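Local coordinates for protein peptide chain release factor RF2 (PDB 2IHR) that directs the termination of translation at the stop codons UGA and UAA, acting on the ribosome to release the finished polypeptide, at residues Q147-E152 and E174-L179; V154-T157 and G163-Y166; L180-G185 and D343-G348; R188-S193 and G199-S204; V249-L254 and E273-I278. All coordinates share one frame; numbering follows the deposited sequence.

Contact 1: residues Q147-E152 and E174-L179; sequences QGFQVE and ENAYGL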
# COMPACT_ATOMS: atom_id res chain seq x y z
N GLN A 147 -11.50 5.32 4.76
CA GLN A 147 -11.47 3.96 4.27
C GLN A 147 -11.72 2.96 5.41
O GLN A 147 -11.83 1.76 5.19
CB GLN A 147 -10.12 3.72 3.60
CG GLN A 147 -10.20 2.84 2.39
CD GLN A 147 -10.80 3.57 1.23
OE1 GLN A 147 -11.13 2.98 0.19
NE2 GLN A 147 -10.95 4.88 1.39
N GLY A 148 -11.84 3.49 6.62
CA GLY A 148 -12.05 2.65 7.77
C GLY A 148 -10.76 1.98 8.21
O GLY A 148 -10.75 0.80 8.54
N PHE A 149 -9.66 2.73 8.20
CA PHE A 149 -8.39 2.19 8.63
C PHE A 149 -7.97 3.00 9.83
O PHE A 149 -8.33 4.17 9.95
CB PHE A 149 -7.30 2.31 7.55
CG PHE A 149 -7.58 1.54 6.28
CD1 PHE A 149 -8.52 0.51 6.25
CD2 PHE A 149 -6.82 1.80 5.13
CE1 PHE A 149 -8.70 -0.28 5.07
CE2 PHE A 149 -6.98 1.03 3.95
CZ PHE A 149 -7.92 -0.01 3.91
N GLN A 150 -7.19 2.39 10.71
CA GLN A 150 -6.71 3.05 11.91
C GLN A 150 -5.29 3.53 11.64
O GLN A 150 -4.47 2.85 11.00
CB GLN A 150 -6.73 2.09 13.10
CG GLN A 150 -8.11 1.51 13.38
CD GLN A 150 -9.10 2.59 13.74
OE1 GLN A 150 -9.11 3.08 14.87
NE2 GLN A 150 -9.94 2.98 12.78
N VAL A 151 -5.00 4.71 12.13
CA VAL A 151 -3.71 5.30 11.92
C VAL A 151 -2.99 5.47 13.26
O VAL A 151 -3.55 6.01 14.22
CB VAL A 151 -3.85 6.69 11.17
CG1 VAL A 151 -2.47 7.34 10.94
CG2 VAL A 151 -4.55 6.49 9.84
N GLU A 152 -1.74 5.00 13.29
CA GLU A 152 -0.87 5.08 14.46
C GLU A 152 0.34 5.92 14.09
O GLU A 152 1.20 5.48 13.34
CB GLU A 152 -0.41 3.69 14.84
CG GLU A 152 -0.61 3.33 16.27
CD GLU A 152 -1.08 1.90 16.44
OE1 GLU A 152 -2.27 1.65 16.14
OE2 GLU A 152 -0.27 1.04 16.86
N GLU A 174 -7.55 -3.99 6.10
CA GLU A 174 -7.35 -4.98 5.04
C GLU A 174 -6.77 -4.35 3.79
O GLU A 174 -7.30 -3.38 3.27
CB GLU A 174 -8.68 -5.70 4.76
CG GLU A 174 -9.18 -5.72 3.31
CD GLU A 174 -9.74 -4.38 2.86
OE1 GLU A 174 -10.47 -3.75 3.66
OE2 GLU A 174 -9.46 -3.97 1.71
N ASN A 175 -5.66 -4.90 3.33
CA ASN A 175 -5.02 -4.41 2.13
C ASN A 175 -4.54 -2.99 2.22
O ASN A 175 -4.55 -2.27 1.22
CB ASN A 175 -5.98 -4.48 0.96
CG ASN A 175 -6.35 -5.88 0.61
OD1 ASN A 175 -5.47 -6.70 0.30
ND2 ASN A 175 -7.64 -6.18 0.63
N ALA A 176 -4.14 -2.58 3.43
CA ALA A 176 -3.62 -1.24 3.61
C ALA A 176 -2.36 -1.17 2.73
O ALA A 176 -2.27 -0.33 1.85
CB ALA A 176 -3.28 -1.02 5.07
N TYR A 177 -1.42 -2.08 2.94
CA TYR A 177 -0.21 -2.10 2.14
C TYR A 177 -0.49 -2.08 0.63
O TYR A 177 -0.04 -1.19 -0.10
CB TYR A 177 0.60 -3.34 2.43
CG TYR A 177 1.84 -3.33 1.59
CD1 TYR A 177 2.73 -2.27 1.69
CD2 TYR A 177 2.07 -4.31 0.61
CE1 TYR A 177 3.82 -2.16 0.82
CE2 TYR A 177 3.16 -4.19 -0.27
CZ TYR A 177 4.01 -3.11 -0.16
OH TYR A 177 5.02 -2.91 -1.05
N GLY A 178 -1.20 -3.09 0.16
CA GLY A 178 -1.53 -3.16 -1.25
C GLY A 178 -2.03 -1.86 -1.89
O GLY A 178 -1.46 -1.39 -2.88
N LEU A 179 -3.11 -1.30 -1.34
CA LEU A 179 -3.68 -0.05 -1.82
C LEU A 179 -2.70 1.11 -1.81
O LEU A 179 -2.57 1.82 -2.79
CB LEU A 179 -4.89 0.36 -0.97
CG LEU A 179 -6.04 -0.64 -1.06
CD1 LEU A 179 -7.14 -0.21 -0.10
CD2 LEU A 179 -6.55 -0.72 -2.49
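Phe-149 and the first turn of helix 176-180 meet in the apolar interior of the PCRF region, where helix 127-145 ends in a Schellman motif with Gly-148 at its C-prime position and the chain swings into strand 150-158. The ring of Phe-149 is the working group. Its CG stands anti to the carbonyl carbon (chi1 -63°), which sends the ring across to Ala-176 and Leu-179. Phe-149 CZ reaches furthest, lying 3.5 Å from Glu-174 O in an oblique approach and 4.1 Å from Leu-179 CD1. That methyl sits at the ring edge near its plane, the two side chains crossing at about a right angle. On the neighbouring corner Phe-149 CE2 comes to 4.1 Å from Ala-176 CA. Gln-147 CB lies over the centre of one face of the Phe-149 ring, 4.0 Å above its plane. Val-171 and Ala-144 add contacts from the adjacent strand and helix. Glu-174 OE2 accepts from Asn-175 ND2 at 3.1 Å within its own segment, but this carboxylate is poorly ordered and the detail is tentative. Replacing Phe-149 by an alanine would probably open a gap beside Leu-179 CD1 and leave Ala-176 CA without the ring that packs on it. With van der Waals contacts, one of them to a backbone oxygen, and no polar bond between them, the two segments depend on fit and on burial of the ring.

Contact 2: residues V154-T157 and G163-Y166; sequences VDLT and GIDY
Thr-157 and Tyr-166 form an antiparallel hydrogen-bonded pair, and the backbone bonds come first. Thr-157 N donates to Tyr-166 O at 2.8 Å, from above the carbonyl plane and with a bent angle of 135° at the hydrogen. Thr-157 O accepts twice: Tyr-166 N approaches at 3.1 Å in the carbonyl plane, on a lone pair, while Asp-165 N lies nearly along the C=O axis. The Asp-165 N to Thr-157 O distance, 2.5 Å, is unusually short and its exact value doubtful. A weaker CA-H...O contact runs from Leu-156 CA to Tyr-166 O, 3.6 Å away. Among the side chains, Thr-157 and Tyr-166 point to the same face of the sheet, and Thr-157 OG1 rests 3.8 Å from Tyr-166 CB. With CG anti to the backbone N (chi1 173°), the ring of Tyr-166 lies back along the partner strand, and Tyr-166 CE1 comes 4.1 Å from Asp-155 OD2, the carboxylate and ring planes 52° apart. Apolar contact lies on the helix 127-145 side: Leu-156 CD1 meets Ile-164 CG2 at 4.0 Å, the two side chains crossing at about a right angle, with Leu-137 and Ala-133 of that helix packed against them. Two donors from consecutive residues on one carbonyl are the mark of a classic beta bulge, here Asp-165 and Tyr-166 opposite Thr-157, near the turn of beta hairpin 150-158/164-172.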
# COMPACT_ATOMS: atom_id res chain seq x y z
N VAL A 154 3.57 6.62 14.27
CA VAL A 154 4.74 6.06 14.90
C VAL A 154 5.66 7.17 15.36
O VAL A 154 6.15 7.16 16.47
CB VAL A 154 5.50 5.15 13.94
CG1 VAL A 154 6.84 4.81 14.54
CG2 VAL A 154 4.68 3.88 13.67
N ASP A 155 5.87 8.16 14.52
CA ASP A 155 6.77 9.23 14.91
C ASP A 155 6.48 10.44 14.03
O ASP A 155 6.00 10.29 12.93
CB ASP A 155 8.23 8.75 14.73
CG ASP A 155 9.26 9.67 15.40
OD1 ASP A 155 8.94 10.27 16.45
OD2 ASP A 155 10.39 9.78 14.90
N LEU A 156 6.80 11.62 14.52
CA LEU A 156 6.52 12.82 13.75
C LEU A 156 7.50 13.93 14.13
O LEU A 156 7.33 14.56 15.16
CB LEU A 156 5.09 13.23 14.07
CG LEU A 156 4.32 14.38 13.42
CD1 LEU A 156 4.02 14.08 11.98
CD2 LEU A 156 3.02 14.52 14.18
N THR A 157 8.52 14.17 13.30
CA THR A 157 9.49 15.25 13.58
C THR A 157 9.10 16.57 12.91
O THR A 157 9.12 16.66 11.68
CB THR A 157 10.87 14.98 13.02
OG1 THR A 157 11.34 13.69 13.43
CG2 THR A 157 11.81 16.04 13.50
N GLY A 163 5.88 23.00 9.05
CA GLY A 163 5.60 21.66 8.58
C GLY A 163 6.44 20.63 9.27
O GLY A 163 7.01 20.89 10.33
N ILE A 164 6.55 19.48 8.65
CA ILE A 164 7.30 18.41 9.25
C ILE A 164 8.61 18.07 8.56
O ILE A 164 8.77 18.33 7.37
CB ILE A 164 6.42 17.16 9.32
CG1 ILE A 164 6.00 16.72 7.90
CG2 ILE A 164 5.25 17.45 10.26
CD1 ILE A 164 5.37 15.36 7.82
N ASP A 165 9.54 17.50 9.32
CA ASP A 165 10.83 17.12 8.79
C ASP A 165 10.89 15.63 8.59
O ASP A 165 11.80 15.11 7.93
CB ASP A 165 11.95 17.54 9.72
CG ASP A 165 12.68 18.77 9.22
OD1 ASP A 165 13.10 18.80 8.04
OD2 ASP A 165 12.83 19.70 10.04
N TYR A 166 9.90 14.96 9.15
CA TYR A 166 9.80 13.53 9.03
C TYR A 166 8.48 13.07 9.68
O TYR A 166 7.97 13.70 10.62
CB TYR A 166 11.01 12.90 9.71
CG TYR A 166 11.01 11.39 9.83
CD1 TYR A 166 10.16 10.75 10.75
CD2 TYR A 166 11.80 10.59 8.99
CE1 TYR A 166 10.09 9.36 10.83
CE2 TYR A 166 11.75 9.18 9.05
CZ TYR A 166 10.87 8.58 9.98
OH TYR A 166 10.73 7.21 10.05

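Contact 3: residues L180-G185 and D343-G348; sequences LSPEAG and DLIWAG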
# COMPACT_ATOMS: atom_id res chain seq x y z
N LEU A 180 -2.02 1.29 -0.69
CA LEU A 180 -1.06 2.36 -0.53
C LEU A 180 0.25 2.13 -1.27
O LEU A 180 1.02 3.08 -1.53
CB LEU A 180 -0.76 2.55 0.96
CG LEU A 180 -1.84 3.32 1.68
CD1 LEU A 180 -1.60 3.46 3.20
CD2 LEU A 180 -1.91 4.68 0.97
N SER A 181 0.51 0.88 -1.62
CA SER A 181 1.75 0.52 -2.25
C SER A 181 2.16 1.29 -3.53
O SER A 181 3.31 1.65 -3.69
CB SER A 181 1.81 -1.02 -2.44
OG SER A 181 0.98 -1.54 -3.47
N PRO A 182 1.21 1.61 -4.42
CA PRO A 182 1.58 2.33 -5.64
C PRO A 182 1.80 3.82 -5.42
O PRO A 182 1.93 4.59 -6.38
CB PRO A 182 0.40 2.08 -6.54
CG PRO A 182 -0.76 2.12 -5.57
CD PRO A 182 -0.23 1.27 -4.44
N GLU A 183 1.83 4.21 -4.16
CA GLU A 183 1.99 5.61 -3.82
C GLU A 183 3.44 5.91 -3.46
O GLU A 183 3.86 7.07 -3.36
CB GLU A 183 1.08 5.91 -2.62
CG GLU A 183 -0.40 5.90 -2.96
CD GLU A 183 -0.80 7.04 -3.91
OE1 GLU A 183 -0.68 8.23 -3.51
OE2 GLU A 183 -1.24 6.73 -5.05
N ALA A 184 4.21 4.86 -3.21
CA ALA A 184 5.61 5.03 -2.89
C ALA A 184 6.30 5.73 -4.09
O ALA A 184 6.12 5.35 -5.24
CB ALA A 184 6.20 3.70 -2.62
N GLY A 185 7.06 6.76 -3.82
CA GLY A 185 7.73 7.46 -4.90
C GLY A 185 7.91 8.91 -4.53
O GLY A 185 7.72 9.27 -3.35
N ASP A 343 -9.13 6.33 -7.36
CA ASP A 343 -8.95 6.22 -8.80
C ASP A 343 -7.50 6.33 -9.22
O ASP A 343 -7.11 5.80 -10.27
CB ASP A 343 -9.85 7.24 -9.54
CG ASP A 343 -9.41 8.70 -9.37
OD1 ASP A 343 -8.79 9.09 -8.34
OD2 ASP A 343 -9.72 9.50 -10.30
N LEU A 344 -6.70 6.99 -8.39
CA LEU A 344 -5.28 7.15 -8.66
C LEU A 344 -4.59 5.85 -8.28
O LEU A 344 -3.60 5.45 -8.89
CB LEU A 344 -4.73 8.34 -7.85
CG LEU A 344 -4.92 9.73 -8.50
CD1 LEU A 344 -4.68 10.80 -7.47
CD2 LEU A 344 -3.95 9.87 -9.74
N ILE A 345 -5.12 5.19 -7.26
CA ILE A 345 -4.57 3.93 -6.82
C ILE A 345 -4.82 2.80 -7.82
O ILE A 345 -3.86 2.23 -8.37
CB ILE A 345 -5.14 3.56 -5.45
CG1 ILE A 345 -4.57 4.51 -4.38
CG2 ILE A 345 -4.79 2.08 -5.12
CD1 ILE A 345 -5.22 4.26 -2.98
N TRP A 346 -6.09 2.46 -8.08
CA TRP A 346 -6.38 1.39 -9.04
C TRP A 346 -5.52 1.55 -10.27
O TRP A 346 -4.98 0.59 -10.80
CB TRP A 346 -7.84 1.43 -9.49
CG TRP A 346 -8.76 0.99 -8.43
CD1 TRP A 346 -9.86 1.69 -7.93
CD2 TRP A 346 -8.60 -0.16 -7.59
NE1 TRP A 346 -10.36 1.04 -6.83
CE2 TRP A 346 -9.61 -0.09 -6.59
CE3 TRP A 346 -7.70 -1.23 -7.58
CZ2 TRP A 346 -9.74 -1.06 -5.59
CZ3 TRP A 346 -7.82 -2.21 -6.57
CH2 TRP A 346 -8.85 -2.10 -5.59
N ALA A 347 -5.40 2.77 -10.73
CA ALA A 347 -4.63 3.03 -11.93
C ALA A 347 -3.19 2.72 -11.73
O ALA A 347 -2.53 2.32 -12.66
CB ALA A 347 -4.80 4.49 -12.36
N GLY A 348 -2.70 2.92 -10.52
CA GLY A 348 -1.30 2.66 -10.25
C GLY A 348 -1.07 1.17 -10.18
O GLY A 348 -0.06 0.65 -10.71
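Pro-182 and Ile-345 bring together the short 3-10 turn that follows helix 176-180 and the last helix of the chain, 342-353, which packs back on the PCRF region after 157 intervening residues. Their side chains cross obliquely, and it is the branch methyl of the isoleucine that touches: Ile-345 CG2 lies 4.1 Å from Pro-182 CG. CG2 is anti to the backbone N and CG1 anti to the carbonyl carbon (chi1 -70°), which spreads the branches toward different partners, CG2 to the proline and CG1 to Glu-183. The glutamate chain, bent at chi2, meets the isoleucine at about a right angle, with Glu-183 OE2 4.1 Å from Ile-345 CG1. The carboxylate's stronger partners lie elsewhere: OE2 makes a salt bridge with Arg-312, which probably balances its charge, and OE1 is hydrogen-bonded to Tyr-140 of helix 127-145. Phe-143 of the same helix also packs on Ile-345. One turn on, Gly-348 allows close approach of the backbones, the CA atoms of Pro-182 and Gly-348 being 5.4 Å apart. A beta carbon on Gly-348 would point toward Pro-182 and clash with its CB; as it is, Pro-182 CB rests 4.0 Å from Gly-348 C.

Contact 4: residues R188-S193 and G199-S204; sequences RLVRPS and GRRHTS
Leu-189 O is gripped by Ser-204 N at 2.9 Å, in the carbonyl plane, and by a water that donates to it at 3.0 Å and is also bonded to Ser-204 OG. This carbonyl lies in the beta hairpin of strands 185-190 and 201-213, whose loop carries the Ser-Pro-Phe sequence, beginning at Ser-193, known in RF2 factors for stop-codon recognition. Leu-189 N returns a nearly straight bond to Ser-204 O. His-202 N donates to Arg-191 O at 2.6 Å, from above the carbonyl plane. With CG anti to the carbonyl carbon (chi1 -82°), the His-202 ring is sandwiched: Ser-193 CB sits over the centre of one face in a CH-pi contact, 3.7 Å from the centroid, and Arg-200 CZ lies over the opposite face, offset toward the rim. His-202 ND1 donates to Arg-200 O at 2.9 Å, which holds the ring in its rotation. A leucine in place of His-202 would probably leave Arg-200 O without this donor and the arginine without a flat partner. Arg-191 NH2 makes salt bridges with Glu-128 and Asp-131 of helix 127-145. On the face of Val-190 and Thr-203, Arg-201, whose NE is paired with Asp-317, brings its NH2 3.4 Å from Val-190 CG1.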
# COMPACT_ATOMS: atom_id res chain seq x y z
N ARG A 188 5.67 15.79 -6.45
CA ARG A 188 6.02 17.19 -6.69
C ARG A 188 4.85 18.18 -6.56
O ARG A 188 3.74 17.95 -7.06
CB ARG A 188 6.65 17.33 -8.07
CG ARG A 188 7.02 18.72 -8.40
CD ARG A 188 7.71 18.81 -9.71
NE ARG A 188 6.80 18.61 -10.82
CZ ARG A 188 6.64 19.50 -11.79
NH1 ARG A 188 7.33 20.63 -11.77
NH2 ARG A 188 5.79 19.26 -12.79
N LEU A 189 5.16 19.30 -5.89
CA LEU A 189 4.23 20.39 -5.62
C LEU A 189 4.61 21.69 -6.30
O LEU A 189 5.73 22.16 -6.18
CB LEU A 189 4.15 20.63 -4.11
CG LEU A 189 2.93 21.34 -3.46
CD1 LEU A 189 3.36 22.69 -2.94
CD2 LEU A 189 1.78 21.47 -4.40
N VAL A 190 3.67 22.27 -7.00
CA VAL A 190 3.89 23.53 -7.68
C VAL A 190 2.80 24.53 -7.29
O VAL A 190 1.58 24.24 -7.41
CB VAL A 190 3.85 23.34 -9.18
CG1 VAL A 190 4.35 24.59 -9.86
CG2 VAL A 190 4.66 22.11 -9.56
N ARG A 191 3.24 25.68 -6.81
CA ARG A 191 2.36 26.78 -6.41
C ARG A 191 3.22 27.86 -5.83
O ARG A 191 4.43 27.65 -5.61
CB ARG A 191 1.39 26.37 -5.29
CG ARG A 191 2.09 26.11 -3.99
CD ARG A 191 1.18 25.89 -2.81
NE ARG A 191 2.00 25.74 -1.62
CZ ARG A 191 1.54 25.39 -0.43
NH1 ARG A 191 0.24 25.13 -0.27
NH2 ARG A 191 2.38 25.31 0.61
N PRO A 192 2.64 29.03 -5.61
CA PRO A 192 3.45 30.10 -5.01
C PRO A 192 3.49 29.84 -3.46
O PRO A 192 2.48 29.51 -2.83
CB PRO A 192 2.69 31.38 -5.42
CG PRO A 192 1.25 30.89 -5.73
CD PRO A 192 1.52 29.57 -6.41
N SER A 193 4.68 29.97 -2.87
CA SER A 193 4.85 29.70 -1.45
C SER A 193 4.26 30.70 -0.46
O SER A 193 4.43 31.90 -0.62
CB SER A 193 6.36 29.56 -1.14
OG SER A 193 6.62 29.42 0.26
N GLY A 199 4.78 36.55 -5.34
CA GLY A 199 3.95 35.42 -5.74
C GLY A 199 4.66 34.49 -6.71
O GLY A 199 4.04 33.96 -7.63
N ARG A 200 5.95 34.28 -6.53
CA ARG A 200 6.72 33.43 -7.41
C ARG A 200 6.40 31.93 -7.17
O ARG A 200 6.45 31.46 -6.02
CB ARG A 200 8.21 33.73 -7.21
CG ARG A 200 9.17 32.84 -7.97
CD ARG A 200 10.36 32.51 -7.08
NE ARG A 200 10.72 31.09 -7.14
CZ ARG A 200 11.56 30.51 -6.28
NH1 ARG A 200 12.13 31.23 -5.32
NH2 ARG A 200 11.82 29.21 -6.38
N ARG A 201 6.06 31.20 -8.24
CA ARG A 201 5.75 29.77 -8.15
C ARG A 201 6.97 29.03 -7.60
O ARG A 201 8.10 29.24 -8.05
CB ARG A 201 5.45 29.13 -9.53
CG ARG A 201 4.68 29.97 -10.57
CD ARG A 201 3.25 29.41 -10.90
NE ARG A 201 3.18 27.96 -11.22
CZ ARG A 201 3.18 27.43 -12.44
NH1 ARG A 201 3.27 28.21 -13.52
NH2 ARG A 201 3.06 26.11 -12.60
N HIS A 202 6.75 28.17 -6.62
CA HIS A 202 7.85 27.38 -6.08
C HIS A 202 7.59 25.96 -6.51
O HIS A 202 6.48 25.59 -6.93
CB HIS A 202 7.92 27.44 -4.56
CG HIS A 202 8.61 28.65 -4.03
ND1 HIS A 202 8.32 29.93 -4.47
CD2 HIS A 202 9.54 28.80 -3.05
CE1 HIS A 202 9.04 30.81 -3.78
NE2 HIS A 202 9.78 30.14 -2.91
N THR A 203 8.63 25.16 -6.43
CA THR A 203 8.52 23.77 -6.79
C THR A 203 9.09 23.10 -5.57
O THR A 203 10.11 23.55 -5.07
CB THR A 203 9.33 23.48 -8.04
OG1 THR A 203 8.84 24.31 -9.12
CG2 THR A 203 9.20 22.02 -8.41
N SER A 204 8.41 22.08 -5.08
CA SER A 204 8.82 21.40 -3.87
C SER A 204 8.68 19.92 -4.07
O SER A 204 7.97 19.48 -4.98
CB SER A 204 7.93 21.81 -2.71
OG SER A 204 8.05 23.18 -2.41
O HOH W 1 6.35 24.28 -4.17

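Contact 5: residues V249-L254 and E273-I278; sequences VRVVHL and ELALKI
Val-251 points from the middle strand of a three-stranded antiparallel sheet toward helix 273-278, and its side chain carries most of the contact. Val-251 CB, the root of the fork, stands 4.6 Å from Ala-275 CB. From it the two methyls part. Val-251 CG2, anti to the carbonyl carbon and beside the backbone N, meets Ala-275 CB at 3.8 Å, methyl against methyl. Val-251 CG1, anti to the backbone N (chi1 -179°), diverges from it toward the neighbouring helix residue and meets Leu-276 CD2 at 4.1 Å. The valine thus straddles two consecutive helix residues, one through each branch. The leucine reaches it by its end, its side chain crossing that of Val-251 at about a right angle. Two residues earlier on the same side of the strand, Val-249 comes near the helix mainly through its backbone, Val-249 O lying 4.4 Å from Ala-275 CB. The alanine therefore has the strand close over its small side chain, and the axes of strand 249-253 and helix 273-278 come within 8.6 Å and cross at -33°, running in roughly the same direction. Val-260 and Cys-262 of strand 258-262 also touch Ala-275, while Leu-227 of strand 227-232 adjoins Leu-276, so all three strands contribute to the apolar layer under helix 268-294. The helix packed along one face of this small antiparallel sheet forms the alpha/beta core of the GGQ domain characteristic of class I release factors, whose GGQ loop, with Gln-240, lies between strands 227-232 and 248-253.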
# COMPACT_ATOMS: atom_id res chain seq x y z
N VAL A 249 11.10 6.05 22.71
CA VAL A 249 12.28 5.19 22.58
C VAL A 249 12.88 5.06 21.17
O VAL A 249 12.16 4.78 20.23
CB VAL A 249 11.97 3.77 23.09
CG1 VAL A 249 10.55 3.40 22.73
CG2 VAL A 249 12.95 2.76 22.49
N ARG A 250 14.19 5.27 21.03
CA ARG A 250 14.85 5.13 19.73
C ARG A 250 15.66 3.83 19.67
O ARG A 250 16.67 3.67 20.35
CB ARG A 250 15.79 6.33 19.46
CG ARG A 250 16.94 6.05 18.49
CD ARG A 250 17.27 7.29 17.67
NE ARG A 250 18.48 8.04 18.04
CZ ARG A 250 18.82 8.39 19.28
NH1 ARG A 250 18.06 8.05 20.31
NH2 ARG A 250 19.93 9.11 19.49
N VAL A 251 15.20 2.88 18.85
CA VAL A 251 15.93 1.63 18.70
C VAL A 251 16.87 1.72 17.51
O VAL A 251 16.49 2.13 16.43
CB VAL A 251 15.03 0.47 18.45
CG1 VAL A 251 15.89 -0.79 18.33
CG2 VAL A 251 14.02 0.34 19.55
N VAL A 252 18.11 1.30 17.71
CA VAL A 252 19.09 1.34 16.64
C VAL A 252 19.48 -0.09 16.36
O VAL A 252 19.49 -0.91 17.27
CB VAL A 252 20.36 2.10 17.07
CG1 VAL A 252 21.24 2.27 15.88
CG2 VAL A 252 20.00 3.45 17.71
N HIS A 253 19.77 -0.40 15.11
CA HIS A 253 20.16 -1.76 14.77
C HIS A 253 21.56 -1.75 14.22
O HIS A 253 21.79 -1.76 13.02
CB HIS A 253 19.21 -2.39 13.77
CG HIS A 253 19.59 -3.78 13.40
ND1 HIS A 253 20.21 -4.08 12.20
CD2 HIS A 253 19.52 -4.94 14.10
CE1 HIS A 253 20.49 -5.37 12.18
NE2 HIS A 253 20.09 -5.91 13.32
N LEU A 254 22.48 -1.72 15.17
CA LEU A 254 23.92 -1.67 14.99
C LEU A 254 24.48 -2.31 13.72
O LEU A 254 25.25 -1.69 12.98
CB LEU A 254 24.55 -2.26 16.25
CG LEU A 254 23.96 -1.62 17.52
CD1 LEU A 254 24.31 -2.43 18.76
CD2 LEU A 254 24.45 -0.19 17.64
N GLU A 273 7.88 -1.97 21.83
CA GLU A 273 7.29 -3.05 21.09
C GLU A 273 7.04 -2.64 19.64
O GLU A 273 7.43 -3.36 18.71
CB GLU A 273 5.98 -3.48 21.78
CG GLU A 273 5.19 -4.50 20.98
CD GLU A 273 3.80 -4.73 21.54
OE1 GLU A 273 3.21 -3.77 22.11
OE2 GLU A 273 3.30 -5.86 21.38
N LEU A 274 6.42 -1.48 19.45
CA LEU A 274 6.11 -0.97 18.12
C LEU A 274 7.41 -0.71 17.35
O LEU A 274 7.59 -1.23 16.24
CB LEU A 274 5.29 0.32 18.23
CG LEU A 274 4.61 0.90 16.99
CD1 LEU A 274 3.45 0.01 16.53
CD2 LEU A 274 4.09 2.27 17.33
N ALA A 275 8.30 0.07 17.95
CA ALA A 275 9.60 0.44 17.35
C ALA A 275 10.29 -0.76 16.78
O ALA A 275 10.98 -0.67 15.74
CB ALA A 275 10.51 1.09 18.38
N LEU A 276 10.12 -1.88 17.48
CA LEU A 276 10.74 -3.15 17.11
C LEU A 276 9.95 -3.89 16.05
O LEU A 276 10.52 -4.65 15.26
CB LEU A 276 10.88 -4.04 18.36
CG LEU A 276 11.88 -3.69 19.47
CD1 LEU A 276 11.58 -4.58 20.65
CD2 LEU A 276 13.34 -3.89 19.00
N LYS A 277 8.63 -3.68 16.05
CA LYS A 277 7.73 -4.31 15.10
C LYS A 277 8.00 -3.66 13.73
O LYS A 277 8.06 -4.35 12.71
CB LYS A 277 6.28 -4.13 15.54
CG LYS A 277 5.49 -5.44 15.47
CD LYS A 277 4.03 -5.26 15.82
CE LYS A 277 3.86 -4.87 17.26
NZ LYS A 277 2.52 -5.27 17.75
N ILE A 278 8.17 -2.33 13.74
CA ILE A 278 8.51 -1.60 12.51
C ILE A 278 9.91 -2.01 12.08
O ILE A 278 10.10 -2.51 10.96
CB ILE A 278 8.51 -0.02 12.68
CG1 ILE A 278 7.10 0.56 12.50
CG2 ILE A 278 9.33 0.61 11.55
CD1 ILE A 278 6.15 0.36 13.61

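How the contacts relate
Contacts 1, 2 and 4 all reach one mixed sheet: contacts 1 and 2 share strand 150-158, with centres 20 Å apart, and contact 4 lies on the hairpin 185-190/201-213, its centre 31 Å from that of contact 1. Contact 2 is nested within the loop closed by contact 1; contacts 4 and 5 fall inside the long loop closed by contact 3. Contacts 1 and 3 touch where Leu-179 meets Ile-345 and Trp-346. Contact 5 belongs to the GGQ domain, yet Val-154 of contact 2 touches its Leu-274 and Ile-278, and Glu-152 of contact 1 its Leu-274. The centres of contact 4 and contact 5 lie 36 Å apart, consistent with separate codon-reading and hydrolysis ends.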